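Local coordinates for protein Emp46p (Saccharomyces cerevisiae, PDB 2A6V) that is a calcium-independent cargo receptor with a lectin-like carbohydrate recognition domain, involved in the secretion of glycoproteins, at residues L117-Y128 / S141-Q152. Residues are numbered along the deposited sequence; the frame is centred on the assembly and turned at random.
Sequences LDDKLGESVTAY and SPYFASCLFQYQ. With K (potassium ion), chain C.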
loop_
_atom_site.group_PDB
_atom_site.type_symbol
_atom_site.label_atom_id
_atom_site.label_comp_id
_atom_site.label_asym_id
_atom_site.label_seq_id
_atom_site.Cartn_x
_atom_site.Cartn_y
_atom_site.Cartn_z
ATOM N N LEU A 117 -10.183 2.304 -10.004
ATOM C CA LEU A 117 -11.530 2.240 -10.550
ATOM C C LEU A 117 -11.815 0.792 -10.860
ATOM O O LEU A 117 -11.411 0.255 -11.902
ATOM C CB LEU A 117 -11.648 3.130 -11.779
ATOM C CG LEU A 117 -11.190 4.575 -11.592
ATOM C CD1 LEU A 117 -11.520 5.400 -12.774
ATOM C CD2 LEU A 117 -11.770 5.193 -10.354
ATOM N N ASP A 118 -12.448 0.126 -9.914
ATOM C CA ASP A 118 -12.798 -1.256 -10.114
ATOM C C ASP A 118 -13.806 -1.340 -11.255
ATOM O O ASP A 118 -14.588 -0.427 -11.469
ATOM C CB ASP A 118 -13.364 -1.827 -8.828
ATOM C CG ASP A 118 -13.817 -3.242 -8.990
ATOM O OD1 ASP A 118 -13.011 -4.162 -8.839
ATOM O OD2 ASP A 118 -14.992 -3.510 -9.286
ATOM N N ASP A 119 -13.750 -2.412 -12.031
ATOM C CA ASP A 119 -14.541 -2.408 -13.271
ATOM C C ASP A 119 -16.023 -2.455 -13.003
ATOM O O ASP A 119 -16.799 -2.078 -13.862
ATOM C CB ASP A 119 -14.125 -3.493 -14.246
ATOM C CG ASP A 119 -14.021 -4.832 -13.622
ATOM O OD1 ASP A 119 -13.030 -5.086 -12.875
ATOM O OD2 ASP A 119 -14.835 -5.731 -13.911
ATOM N N LYS A 120 -16.412 -2.899 -11.813
ATOM C CA LYS A 120 -17.833 -2.924 -11.451
ATOM C C LYS A 120 -18.222 -2.014 -10.287
ATOM O O LYS A 120 -19.348 -1.499 -10.263
ATOM C CB LYS A 120 -18.281 -4.358 -11.212
ATOM C CG LYS A 120 -18.283 -5.171 -12.514
ATOM C CD LYS A 120 -18.694 -6.593 -12.299
ATOM C CE LYS A 120 -18.785 -7.342 -13.642
ATOM N NZ LYS A 120 -19.187 -8.766 -13.423
ATOM N N LEU A 121 -17.318 -1.788 -9.334
ATOM C CA LEU A 121 -17.601 -0.870 -8.208
ATOM C C LEU A 121 -17.286 0.589 -8.506
ATOM O O LEU A 121 -17.773 1.521 -7.827
ATOM C CB LEU A 121 -16.774 -1.252 -6.999
ATOM C CG LEU A 121 -16.989 -2.616 -6.368
ATOM C CD1 LEU A 121 -15.905 -2.863 -5.321
ATOM C CD2 LEU A 121 -18.356 -2.709 -5.767
ATOM N N GLY A 122 -16.402 0.805 -9.465
ATOM C CA GLY A 122 -15.803 2.100 -9.659
ATOM C C GLY A 122 -14.807 2.400 -8.547
ATOM O O GLY A 122 -14.138 1.514 -8.035
ATOM N N GLU A 123 -14.763 3.671 -8.190
ATOM C CA GLU A 123 -13.784 4.245 -7.267
ATOM C C GLU A 123 -13.891 3.573 -5.899
ATOM O O GLU A 123 -14.919 3.660 -5.223
ATOM C CB GLU A 123 -14.065 5.728 -7.185
ATOM C CG GLU A 123 -12.864 6.577 -6.913
ATOM C CD GLU A 123 -13.120 8.068 -7.073
ATOM O OE1 GLU A 123 -12.219 8.805 -6.655
ATOM O OE2 GLU A 123 -14.186 8.517 -7.575
ATOM N N SER A 124 -12.863 2.829 -5.517
ATOM C CA SER A 124 -12.984 1.883 -4.426
ATOM C C SER A 124 -11.663 1.416 -3.852
ATOM O O SER A 124 -10.607 1.616 -4.475
ATOM C CB SER A 124 -13.771 0.644 -4.900
ATOM O OG SER A 124 -13.074 -0.011 -5.944
ATOM N N VAL A 125 -11.744 0.812 -2.657
ATOM C CA VAL A 125 -10.731 -0.032 -2.071
ATOM C C VAL A 125 -11.185 -1.468 -2.285
ATOM O O VAL A 125 -12.298 -1.829 -1.911
ATOM C CB VAL A 125 -10.572 0.233 -0.542
ATOM C CG1 VAL A 125 -9.526 -0.659 0.066
ATOM C CG2 VAL A 125 -10.240 1.673 -0.270
ATOM N N THR A 126 -10.343 -2.277 -2.890
ATOM C CA THR A 126 -10.570 -3.718 -3.012
ATOM C C THR A 126 -9.385 -4.471 -2.470
ATOM O O THR A 126 -8.237 -4.073 -2.712
ATOM C CB THR A 126 -10.889 -4.144 -4.462
ATOM O OG1 THR A 126 -9.968 -3.537 -5.391
ATOM C CG2 THR A 126 -12.290 -3.666 -4.860
ATOM N N ALA A 127 -9.642 -5.493 -1.672
ATOM C CA ALA A 127 -8.607 -6.248 -0.987
ATOM C C ALA A 127 -8.543 -7.658 -1.547
ATOM O O ALA A 127 -9.564 -8.354 -1.615
ATOM C CB ALA A 127 -8.879 -6.260 0.511
ATOM N N TYR A 128 -7.346 -8.076 -1.937
ATOM C CA TYR A 128 -7.136 -9.352 -2.594
ATOM C C TYR A 128 -6.103 -10.148 -1.818
ATOM O O TYR A 128 -5.093 -9.616 -1.356
ATOM C CB TYR A 128 -6.588 -9.121 -3.998
ATOM C CG TYR A 128 -7.544 -8.525 -4.984
ATOM C CD1 TYR A 128 -8.218 -9.336 -5.889
ATOM C CD2 TYR A 128 -7.743 -7.153 -5.065
ATOM C CE1 TYR A 128 -9.080 -8.803 -6.817
ATOM C CE2 TYR A 128 -8.624 -6.603 -6.027
ATOM C CZ TYR A 128 -9.302 -7.462 -6.890
ATOM O OH TYR A 128 -10.175 -6.952 -7.835
ATOM N N SER A 141 -10.313 -12.270 -11.062
ATOM C CA SER A 141 -9.989 -12.803 -9.743
ATOM C C SER A 141 -10.775 -12.069 -8.677
ATOM O O SER A 141 -10.942 -10.859 -8.759
ATOM C CB SER A 141 -8.508 -12.673 -9.412
ATOM O OG SER A 141 -7.756 -13.389 -10.350
ATOM N N PRO A 142 -11.323 -12.795 -7.713
ATOM C CA PRO A 142 -12.133 -12.155 -6.674
ATOM C C PRO A 142 -11.336 -11.443 -5.595
ATOM O O PRO A 142 -10.271 -11.925 -5.213
ATOM C CB PRO A 142 -12.895 -13.325 -6.049
ATOM C CG PRO A 142 -12.057 -14.517 -6.304
ATOM C CD PRO A 142 -11.320 -14.267 -7.576
ATOM N N TYR A 143 -11.868 -10.322 -5.129
ATOM C CA TYR A 143 -11.425 -9.693 -3.878
ATOM C C TYR A 143 -12.267 -10.256 -2.740
ATOM O O TYR A 143 -13.401 -10.722 -2.962
ATOM C CB TYR A 143 -11.537 -8.155 -3.947
ATOM C CG TYR A 143 -12.857 -7.629 -4.464
ATOM C CD1 TYR A 143 -13.965 -7.550 -3.635
ATOM C CD2 TYR A 143 -12.989 -7.191 -5.776
ATOM C CE1 TYR A 143 -15.158 -7.067 -4.112
ATOM C CE2 TYR A 143 -14.192 -6.705 -6.263
ATOM C CZ TYR A 143 -15.284 -6.674 -5.411
ATOM O OH TYR A 143 -16.517 -6.191 -5.849
ATOM N N PHE A 144 -11.712 -10.254 -1.540
ATOM C CA PHE A 144 -12.404 -10.783 -0.360
ATOM C C PHE A 144 -13.119 -9.703 0.456
ATOM O O PHE A 144 -13.987 -10.004 1.278
ATOM C CB PHE A 144 -11.479 -11.587 0.543
ATOM C CG PHE A 144 -10.478 -10.764 1.273
ATOM C CD1 PHE A 144 -10.786 -10.185 2.511
ATOM C CD2 PHE A 144 -9.217 -10.564 0.750
ATOM C CE1 PHE A 144 -9.842 -9.405 3.188
ATOM C CE2 PHE A 144 -8.295 -9.786 1.418
ATOM C CZ PHE A 144 -8.597 -9.220 2.645
ATOM N N ALA A 145 -12.770 -8.451 0.206
ATOM C CA ALA A 145 -13.407 -7.328 0.867
ATOM C C ALA A 145 -13.294 -6.079 0.023
ATOM O O ALA A 145 -12.443 -5.975 -0.862
ATOM C CB ALA A 145 -12.782 -7.088 2.214
ATOM N N SER A 146 -14.169 -5.123 0.294
ATOM C CA SER A 146 -14.208 -3.892 -0.480
ATOM C C SER A 146 -14.958 -2.800 0.255
ATOM O O SER A 146 -15.735 -3.067 1.167
ATOM C CB SER A 146 -14.817 -4.119 -1.852
ATOM O OG SER A 146 -16.221 -4.349 -1.751
ATOM N N CYS A 147 -14.718 -1.571 -0.170
ATOM C CA CYS A 147 -15.580 -0.433 0.124
ATOM C C CYS A 147 -15.484 0.584 -1.006
ATOM O O CYS A 147 -14.510 0.617 -1.766
ATOM C CB CYS A 147 -15.262 0.202 1.469
ATOM S SG CYS A 147 -13.622 0.973 1.583
ATOM N N LEU A 148 -16.492 1.422 -1.142
ATOM C CA LEU A 148 -16.470 2.501 -2.093
ATOM C C LEU A 148 -15.761 3.658 -1.392
ATOM O O LEU A 148 -16.025 3.947 -0.228
ATOM C CB LEU A 148 -17.885 2.880 -2.517
ATOM C CG LEU A 148 -18.736 1.726 -3.033
ATOM C CD1 LEU A 148 -20.099 2.255 -3.477
ATOM C CD2 LEU A 148 -18.035 0.970 -4.160
ATOM N N PHE A 149 -14.836 4.279 -2.103
ATOM C CA PHE A 149 -13.996 5.323 -1.501
ATOM C C PHE A 149 -13.488 6.294 -2.574
ATOM O O PHE A 149 -12.886 5.893 -3.568
ATOM C CB PHE A 149 -12.814 4.684 -0.759
ATOM C CG PHE A 149 -11.988 5.682 -0.006
ATOM C CD1 PHE A 149 -12.428 6.206 1.190
ATOM C CD2 PHE A 149 -10.819 6.174 -0.561
ATOM C CE1 PHE A 149 -11.679 7.151 1.854
ATOM C CE2 PHE A 149 -10.073 7.122 0.118
ATOM C CZ PHE A 149 -10.499 7.602 1.299
ATOM N N GLN A 150 -13.779 7.576 -2.363
ATOM C CA GLN A 150 -13.391 8.636 -3.291
ATOM C C GLN A 150 -11.943 9.059 -3.015
ATOM O O GLN A 150 -11.601 9.482 -1.904
ATOM C CB GLN A 150 -14.324 9.846 -3.170
ATOM C CG GLN A 150 -14.154 10.834 -4.286
ATOM C CD GLN A 150 -15.116 12.006 -4.233
ATOM O OE1 GLN A 150 -15.074 12.869 -5.103
ATOM N NE2 GLN A 150 -16.001 12.020 -3.256
ATOM N N TYR A 151 -11.103 8.925 -4.028
ATOM C CA TYR A 151 -9.674 9.284 -3.908
ATOM C C TYR A 151 -9.158 10.175 -5.072
ATOM O O TYR A 151 -8.188 10.893 -4.874
ATOM C CB TYR A 151 -8.775 8.029 -3.759
ATOM C CG TYR A 151 -8.730 7.203 -5.002
ATOM C CD1 TYR A 151 -7.832 7.498 -6.019
ATOM C CD2 TYR A 151 -9.630 6.156 -5.196
ATOM C CE1 TYR A 151 -7.810 6.764 -7.204
ATOM C CE2 TYR A 151 -9.633 5.412 -6.369
ATOM C CZ TYR A 151 -8.706 5.712 -7.372
ATOM O OH TYR A 151 -8.710 5.024 -8.574
ATOM N N GLN A 152 -9.734 10.136 -6.267
ATOM C CA GLN A 152 -9.124 10.856 -7.380
ATOM C C GLN A 152 -9.175 12.352 -7.158
ATOM O O GLN A 152 -10.173 12.900 -6.675
ATOM C CB GLN A 152 -9.773 10.531 -8.718
ATOM C CG GLN A 152 -9.503 9.133 -9.219
ATOM C CD GLN A 152 -9.863 9.005 -10.669
ATOM O OE1 GLN A 152 -10.919 9.499 -11.089
ATOM N NE2 GLN A 152 -9.024 8.331 -11.438
HETATM K K K C . -11.727 -8.518 -9.659
HETATM O O HOH W 1 -16.488 -5.634 -8.533
HETATM O O HOH W 2 -13.323 -6.315 -10.403
HETATM O O HOH W 3 -14.168 -9.574 -8.633
#
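Glu123 OE1 is gripped by two successive backbone amides: Gln152 N, 2.8 Å away, points its N-H almost straight at it, and Tyr151 N reaches it at 2.9 Å from above the carboxylate plane. The extended Glu123 chain brings OE1 over the rim of one face of the Tyr151 ring, carboxylate and ring planes almost perpendicular, while OE2 forms a salt bridge with Arg78; both oxygens are thus engaged, which probably stabilises the negative charge. From here strands 124-128 and 145-148 run antiparallel, Val125 and Cys147 exchanging both backbone bonds. At the other end, the backbone puts Tyr143 CB over the centre of the Tyr128 ring, 3.7 Å from its centroid, and chi1 of 48° turns the Tyr143 ring edge toward that face, planes at 85°. Thr126 CG2 covers a face of Tyr143 in a CH-pi contact. The potassium ion is bound by Tyr128 OH at 2.9 Å and by Ser141 O at 2.6 Å; the backbone carbonyls of Ile138 and Glu139 and two waters complete the site, so the ion ties the strand to the following loop. In this lectin beta sandwich, strand 145-148 is outermost in its sheet, strand 111-115 flanks 124-131, and the Cys147-Cys181 disulfide joins this edge to strand 179-184 of the second sheet.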